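Local coordinates for protein aminopeptidase C (Lactobacillus rhamnosus, PDB 4K7C) that is probably a papain-like cysteine aminopeptidase that removes residues from the N-terminal ends of peptides and is assembled from six copies of the chain, at residues S314-S319 against S360-A365; N33-T38 against Y337-L342. One frame throughout, in Å; residues are numbered along the deposited sequence.

Interaction 1. Residues S314-S319 against S360-A365; sequences SVWFGS and SLMTHA
The indole of Trp316 and the side chain of Met362, a selenomethionine in this crystal, cross at about a right angle beside Gly318. Each has CG anti to its backbone N, and Met362 stays extended beyond CG, which brings its CE tight against the outer corner of the six-membered ring, 3.2 Å from Trp316 CH2. Met362 SE also lies oblique to the ring, a Met-aromatic contact. Met362 SE passes 3.4 Å from Gly318 CA, just where a CB would collide with it, so the glycine makes room for the crossing. Ala365 CB supports the same ring, 3.6 Å from Trp316 CZ2. An alanine in place of Trp316 would probably leave Met362 CE and Ala365 CB without the surface they share.

The backbones pair antiparallel. Ser319 N donates nearly along the C=O axis of His364, and Ser319 O takes two donors, Thr363 N at 2.9 Å and His364 N at 3.1 Å, making a classic beta bulge. On the side of Ser319 and His364, a water accepts from Ser319 OG at 2.6 Å and donates to Phe317 O and His364 O.

Strand 315-319 runs between strands 364-374 and 408-414, with helix 70-87 against Trp316, whose NE1 reaches Trp71 O. His364 bonds Asn385 through NE2 and touches Cys70 on that helix, consistent with the Cys-His-Asn site of papain-like peptidases.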
loop_
_atom_site.group_PDB
_atom_site.type_symbol
_atom_site.label_atom_id
_atom_site.label_comp_id
_atom_site.label_asym_id
_atom_site.label_seq_id
_atom_site.Cartn_x
_atom_site.Cartn_y
_atom_site.Cartn_z
ATOM N N SER A 314 21.692 -17.377 -28.798
ATOM C CA SER A 314 20.315 -16.904 -28.656
ATOM C C SER A 314 19.750 -16.319 -29.945
ATOM O O SER A 314 20.478 -15.982 -30.919
ATOM C CB SER A 314 20.269 -15.919 -27.454
ATOM O OG SER A 314 20.913 -14.689 -27.692
ATOM N N VAL A 315 18.455 -16.252 -30.039
ATOM C CA VAL A 315 17.843 -15.899 -31.300
ATOM C C VAL A 315 16.795 -14.781 -31.132
ATOM O O VAL A 315 15.759 -15.011 -30.462
ATOM C CB VAL A 315 17.151 -17.148 -31.951
ATOM C CG1 VAL A 315 16.494 -16.829 -33.257
ATOM C CG2 VAL A 315 18.108 -18.339 -32.167
ATOM N N TRP A 316 17.022 -13.611 -31.713
ATOM C CA TRP A 316 16.056 -12.550 -31.703
ATOM C C TRP A 316 14.851 -13.000 -32.539
ATOM O O TRP A 316 15.014 -13.615 -33.624
ATOM C CB TRP A 316 16.650 -11.299 -32.332
ATOM C CG TRP A 316 15.926 -10.026 -32.329
ATOM C CD1 TRP A 316 16.186 -8.946 -31.593
ATOM C CD2 TRP A 316 14.887 -9.581 -33.270
ATOM N NE1 TRP A 316 15.407 -7.907 -31.914
ATOM C CE2 TRP A 316 14.579 -8.259 -32.934
ATOM C CE3 TRP A 316 14.102 -10.231 -34.219
ATOM C CZ2 TRP A 316 13.612 -7.527 -33.584
ATOM C CZ3 TRP A 316 13.180 -9.485 -34.910
ATOM C CH2 TRP A 316 12.906 -8.159 -34.593
ATOM N N PHE A 317 13.660 -12.784 -31.969
ATOM C CA PHE A 317 12.406 -13.112 -32.672
ATOM C C PHE A 317 11.279 -12.158 -32.446
ATOM O O PHE A 317 11.199 -11.534 -31.391
ATOM C CB PHE A 317 11.932 -14.576 -32.349
ATOM C CG PHE A 317 11.205 -14.746 -31.053
ATOM C CD1 PHE A 317 11.900 -14.806 -29.867
ATOM C CD2 PHE A 317 9.832 -14.942 -31.037
ATOM C CE1 PHE A 317 11.275 -14.950 -28.662
ATOM C CE2 PHE A 317 9.186 -15.182 -29.806
ATOM C CZ PHE A 317 9.925 -15.187 -28.624
ATOM N N GLY A 318 10.422 -12.060 -33.485
ATOM C CA GLY A 318 9.243 -11.227 -33.538
ATOM C C GLY A 318 7.969 -12.045 -33.538
ATOM O O GLY A 318 7.853 -13.020 -34.239
ATOM N N SER A 319 7.030 -11.655 -32.675
ATOM C CA SER A 319 5.779 -12.412 -32.475
ATOM C C SER A 319 4.601 -11.480 -32.130
ATOM O O SER A 319 4.763 -10.269 -31.854
ATOM C CB SER A 319 5.928 -13.469 -31.364
ATOM O OG SER A 319 6.131 -12.904 -30.088
ATOM N N SER A 360 -3.632 -10.379 -36.810
ATOM C CA SER A 360 -2.342 -10.630 -36.174
ATOM C C SER A 360 -1.229 -10.089 -37.007
ATOM O O SER A 360 -1.345 -10.047 -38.212
ATOM C CB SER A 360 -2.120 -12.118 -35.932
ATOM O OG SER A 360 -1.042 -12.437 -35.058
ATOM N N LEU A 361 -0.119 -9.766 -36.367
ATOM C CA LEU A 361 1.116 -9.261 -37.019
ATOM C C LEU A 361 2.164 -9.198 -35.887
ATOM O O LEU A 361 1.837 -9.524 -34.724
ATOM C CB LEU A 361 0.935 -7.955 -37.764
ATOM C CG LEU A 361 0.103 -6.830 -37.158
ATOM C CD1 LEU A 361 0.709 -6.392 -35.869
ATOM C CD2 LEU A 361 0.019 -5.634 -38.066
HETATM N N MSE A 362 3.454 -8.959 -36.187
HETATM C CA MSE A 362 4.456 -8.822 -35.090
HETATM C C MSE A 362 4.187 -7.565 -34.319
HETATM O O MSE A 362 4.016 -6.513 -34.899
HETATM C CB MSE A 362 5.956 -8.783 -35.524
HETATM C CG MSE A 362 6.870 -8.223 -34.404
HETATM SE SE MSE A 362 8.757 -8.163 -35.040
HETATM C CE MSE A 362 9.876 -7.891 -33.511
ATOM N N THR A 363 4.112 -7.688 -33.002
ATOM C CA THR A 363 3.864 -6.614 -32.092
ATOM C C THR A 363 4.983 -6.499 -31.019
ATOM O O THR A 363 5.049 -5.499 -30.312
ATOM C CB THR A 363 2.532 -6.766 -31.363
ATOM O OG1 THR A 363 2.620 -7.929 -30.537
ATOM C CG2 THR A 363 1.359 -6.885 -32.357
ATOM N N HIS A 364 5.829 -7.515 -30.872
ATOM C CA HIS A 364 6.816 -7.553 -29.769
ATOM C C HIS A 364 8.023 -8.421 -30.186
ATOM O O HIS A 364 7.907 -9.453 -30.826
ATOM C CB HIS A 364 6.135 -8.092 -28.493
ATOM C CG HIS A 364 6.960 -7.973 -27.238
ATOM N ND1 HIS A 364 7.627 -6.811 -26.888
ATOM C CD2 HIS A 364 7.205 -8.861 -26.237
ATOM C CE1 HIS A 364 8.270 -7.001 -25.736
ATOM N NE2 HIS A 364 8.021 -8.232 -25.321
ATOM N N ALA A 365 9.207 -7.985 -29.804
ATOM C CA ALA A 365 10.464 -8.698 -30.093
ATOM C C ALA A 365 10.938 -9.225 -28.731
ATOM O O ALA A 365 10.941 -8.471 -27.717
ATOM C CB ALA A 365 11.545 -7.719 -30.645
HETATM O O HOH W 1 8.565 -11.973 -29.766
#

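Interaction 2. Residues N33-T38 against Y337-L342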
loop_
_atom_site.group_PDB
_atom_site.type_symbol
_atom_site.label_atom_id
_atom_site.label_comp_id
_atom_site.label_asym_id
_atom_site.label_seq_id
_atom_site.Cartn_x
_atom_site.Cartn_y
_atom_site.Cartn_z
ATOM N N ASN A 33 -15.980 -12.571 -13.739
ATOM C CA ASN A 33 -14.496 -12.809 -13.748
ATOM C C ASN A 33 -13.822 -12.406 -15.019
ATOM O O ASN A 33 -12.572 -12.226 -15.016
ATOM C CB ASN A 33 -14.180 -14.254 -13.394
ATOM C CG ASN A 33 -14.831 -14.678 -12.080
ATOM O OD1 ASN A 33 -14.441 -14.253 -10.993
ATOM N ND2 ASN A 33 -15.858 -15.495 -12.179
ATOM N N GLY A 34 -14.628 -12.147 -16.061
ATOM C CA GLY A 34 -14.127 -11.847 -17.371
ATOM C C GLY A 34 -13.680 -13.101 -18.105
ATOM O O GLY A 34 -13.736 -14.224 -17.630
ATOM N N ILE A 35 -13.285 -12.863 -19.347
ATOM C CA ILE A 35 -12.891 -13.924 -20.298
ATOM C C ILE A 35 -11.681 -14.760 -19.893
ATOM O O ILE A 35 -11.756 -15.986 -19.796
ATOM C CB ILE A 35 -12.720 -13.308 -21.658
ATOM C CG1 ILE A 35 -14.092 -12.850 -22.154
ATOM C CG2 ILE A 35 -12.179 -14.340 -22.625
ATOM C CD1 ILE A 35 -13.971 -11.980 -23.398
ATOM N N ASN A 36 -10.551 -14.091 -19.698
ATOM C CA ASN A 36 -9.303 -14.745 -19.372
ATOM C C ASN A 36 -9.375 -15.610 -18.134
ATOM O O ASN A 36 -8.997 -16.741 -18.168
ATOM C CB ASN A 36 -8.124 -13.726 -19.203
ATOM C CG ASN A 36 -7.661 -13.085 -20.552
ATOM O OD1 ASN A 36 -7.990 -13.532 -21.645
ATOM N ND2 ASN A 36 -6.910 -12.001 -20.442
ATOM N N ALA A 37 -9.884 -15.067 -17.034
ATOM C CA ALA A 37 -9.924 -15.788 -15.810
ATOM C C ALA A 37 -10.946 -16.873 -15.821
ATOM O O ALA A 37 -10.842 -17.829 -15.053
ATOM C CB ALA A 37 -10.170 -14.814 -14.651
ATOM N N THR A 38 -11.938 -16.786 -16.716
ATOM C CA THR A 38 -12.908 -17.903 -16.840
ATOM C C THR A 38 -12.357 -19.060 -17.691
ATOM O O THR A 38 -12.434 -20.209 -17.379
ATOM C CB THR A 38 -14.293 -17.389 -17.364
ATOM O OG1 THR A 38 -14.784 -16.409 -16.437
ATOM C CG2 THR A 38 -15.227 -18.597 -17.465
ATOM N N TYR A 337 -5.879 -20.698 -22.890
ATOM C CA TYR A 337 -7.307 -20.418 -22.746
ATOM C C TYR A 337 -8.072 -21.368 -23.598
ATOM O O TYR A 337 -7.581 -21.772 -24.635
ATOM C CB TYR A 337 -7.670 -19.008 -23.178
ATOM C CG TYR A 337 -6.875 -17.920 -22.463
ATOM C CD1 TYR A 337 -7.007 -17.685 -21.106
ATOM C CD2 TYR A 337 -5.994 -17.101 -23.170
ATOM C CE1 TYR A 337 -6.284 -16.674 -20.491
ATOM C CE2 TYR A 337 -5.243 -16.090 -22.586
ATOM C CZ TYR A 337 -5.368 -15.868 -21.223
ATOM O OH TYR A 337 -4.658 -14.902 -20.603
ATOM N N LYS A 338 -9.286 -21.721 -23.158
ATOM C CA LYS A 338 -10.203 -22.485 -24.023
ATOM C C LYS A 338 -11.445 -21.687 -24.265
ATOM O O LYS A 338 -12.530 -21.969 -23.712
ATOM C CB LYS A 338 -10.510 -23.817 -23.398
ATOM C CG LYS A 338 -9.331 -24.723 -23.349
ATOM C CD LYS A 338 -8.895 -25.250 -24.732
ATOM C CE LYS A 338 -7.815 -26.284 -24.731
ATOM N NZ LYS A 338 -7.418 -26.698 -26.133
ATOM N N LYS A 339 -11.271 -20.621 -25.038
ATOM C CA LYS A 339 -12.391 -19.749 -25.344
ATOM C C LYS A 339 -13.459 -20.365 -26.220
ATOM O O LYS A 339 -14.635 -20.162 -25.961
ATOM C CB LYS A 339 -11.936 -18.421 -25.938
ATOM C CG LYS A 339 -11.083 -17.643 -24.997
ATOM C CD LYS A 339 -10.236 -16.617 -25.714
ATOM C CE LYS A 339 -9.410 -15.807 -24.735
ATOM N NZ LYS A 339 -8.423 -14.973 -25.479
ATOM N N ASP A 340 -13.063 -21.166 -27.204
ATOM C CA ASP A 340 -14.037 -21.786 -28.135
ATOM C C ASP A 340 -14.982 -22.663 -27.316
ATOM O O ASP A 340 -16.189 -22.610 -27.489
ATOM C CB ASP A 340 -13.366 -22.609 -29.249
ATOM C CG ASP A 340 -12.235 -21.870 -30.021
ATOM O OD1 ASP A 340 -11.359 -21.170 -29.388
ATOM O OD2 ASP A 340 -12.206 -22.045 -31.283
ATOM N N ASP A 341 -14.410 -23.416 -26.385
ATOM C CA ASP A 341 -15.204 -24.265 -25.522
ATOM C C ASP A 341 -16.144 -23.439 -24.653
ATOM O O ASP A 341 -17.377 -23.714 -24.546
ATOM C CB ASP A 341 -14.323 -24.973 -24.509
ATOM C CG ASP A 341 -13.566 -26.171 -25.074
ATOM O OD1 ASP A 341 -13.879 -26.625 -26.215
ATOM O OD2 ASP A 341 -12.680 -26.681 -24.320
ATOM N N LEU A 342 -15.623 -22.353 -24.070
ATOM C CA LEU A 342 -16.415 -21.499 -23.169
ATOM C C LEU A 342 -17.637 -20.883 -23.840
ATOM O O LEU A 342 -18.747 -20.968 -23.299
ATOM C CB LEU A 342 -15.566 -20.329 -22.673
ATOM C CG LEU A 342 -16.191 -19.268 -21.775
ATOM C CD1 LEU A 342 -16.963 -19.820 -20.592
ATOM C CD2 LEU A 342 -15.056 -18.342 -21.264
HETATM O O HOH W 2 -6.706 -13.203 -24.036
#
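Gly34 O is held by two donors, both from Thr38: the hydroxyl OG1 at 2.7 Å, lying in the carbonyl plane, and the backbone N at 3.3 Å. The hydroxyl thus closes the turn where helix 23-39 is kinked, and with OG1 beside its own backbone N, Thr38 has CG2 anti to that N and presents it to the other segment. There Thr38 CG2 meets both branches of Leu342, lying 3.8 Å from Leu342 CD1, the two side chains crossing at about a right angle.

Asn36 lays its amide over one face of the Tyr337 ring, the two planes only 12° apart. The overlap is at the phenol end, offset toward the rim, with Asn36 OD1 3.5 Å from Tyr337 CZ. Lys339, extended beyond CG, brings its CE to 3.8 Å from Ile35 CG2 and its ammonium near the same amide. A water makes the link, donating to Asn36 OD1 at 2.7 Å and accepting from Lys339 NZ at 2.9 Å; the nearby positive charge would probably polarise the amide.

Subunits meet here too: the N of Asn36, which lacks a bond to the preceding turn, goes to Glu171 of a third subunit, while Asn33 ND2 bonds Ala37 O of a second subunit, and the same bond is made in return. Within the chain, Leu342 packs against Leu26 and Val30 of helix 23-39, Lys338 at the N-cap of helix 339-343 bonds Ala39 through its backbone, and Tyr337 OH reaches Ser325 O on strand 325-326.

From the N terminus the chain passes 33-38 first, then 314-319, 337-342 and finally 360-365, so the two contacts cross. Interaction 2 closes a loop of 298 residues, bringing the early helix 23-39 to the short helix 339-343. Interaction 1 closes a much shorter one, of 40 residues, and that loop contains 337-342. The connection between strands 315-319 and 364-374 therefore reaches out to helix 23-39 before returning to the sheet. The two sites do not touch: their centres are 25 Å apart, interaction 1 lying near the middle of the chain and interaction 2 well out, where other subunits meet.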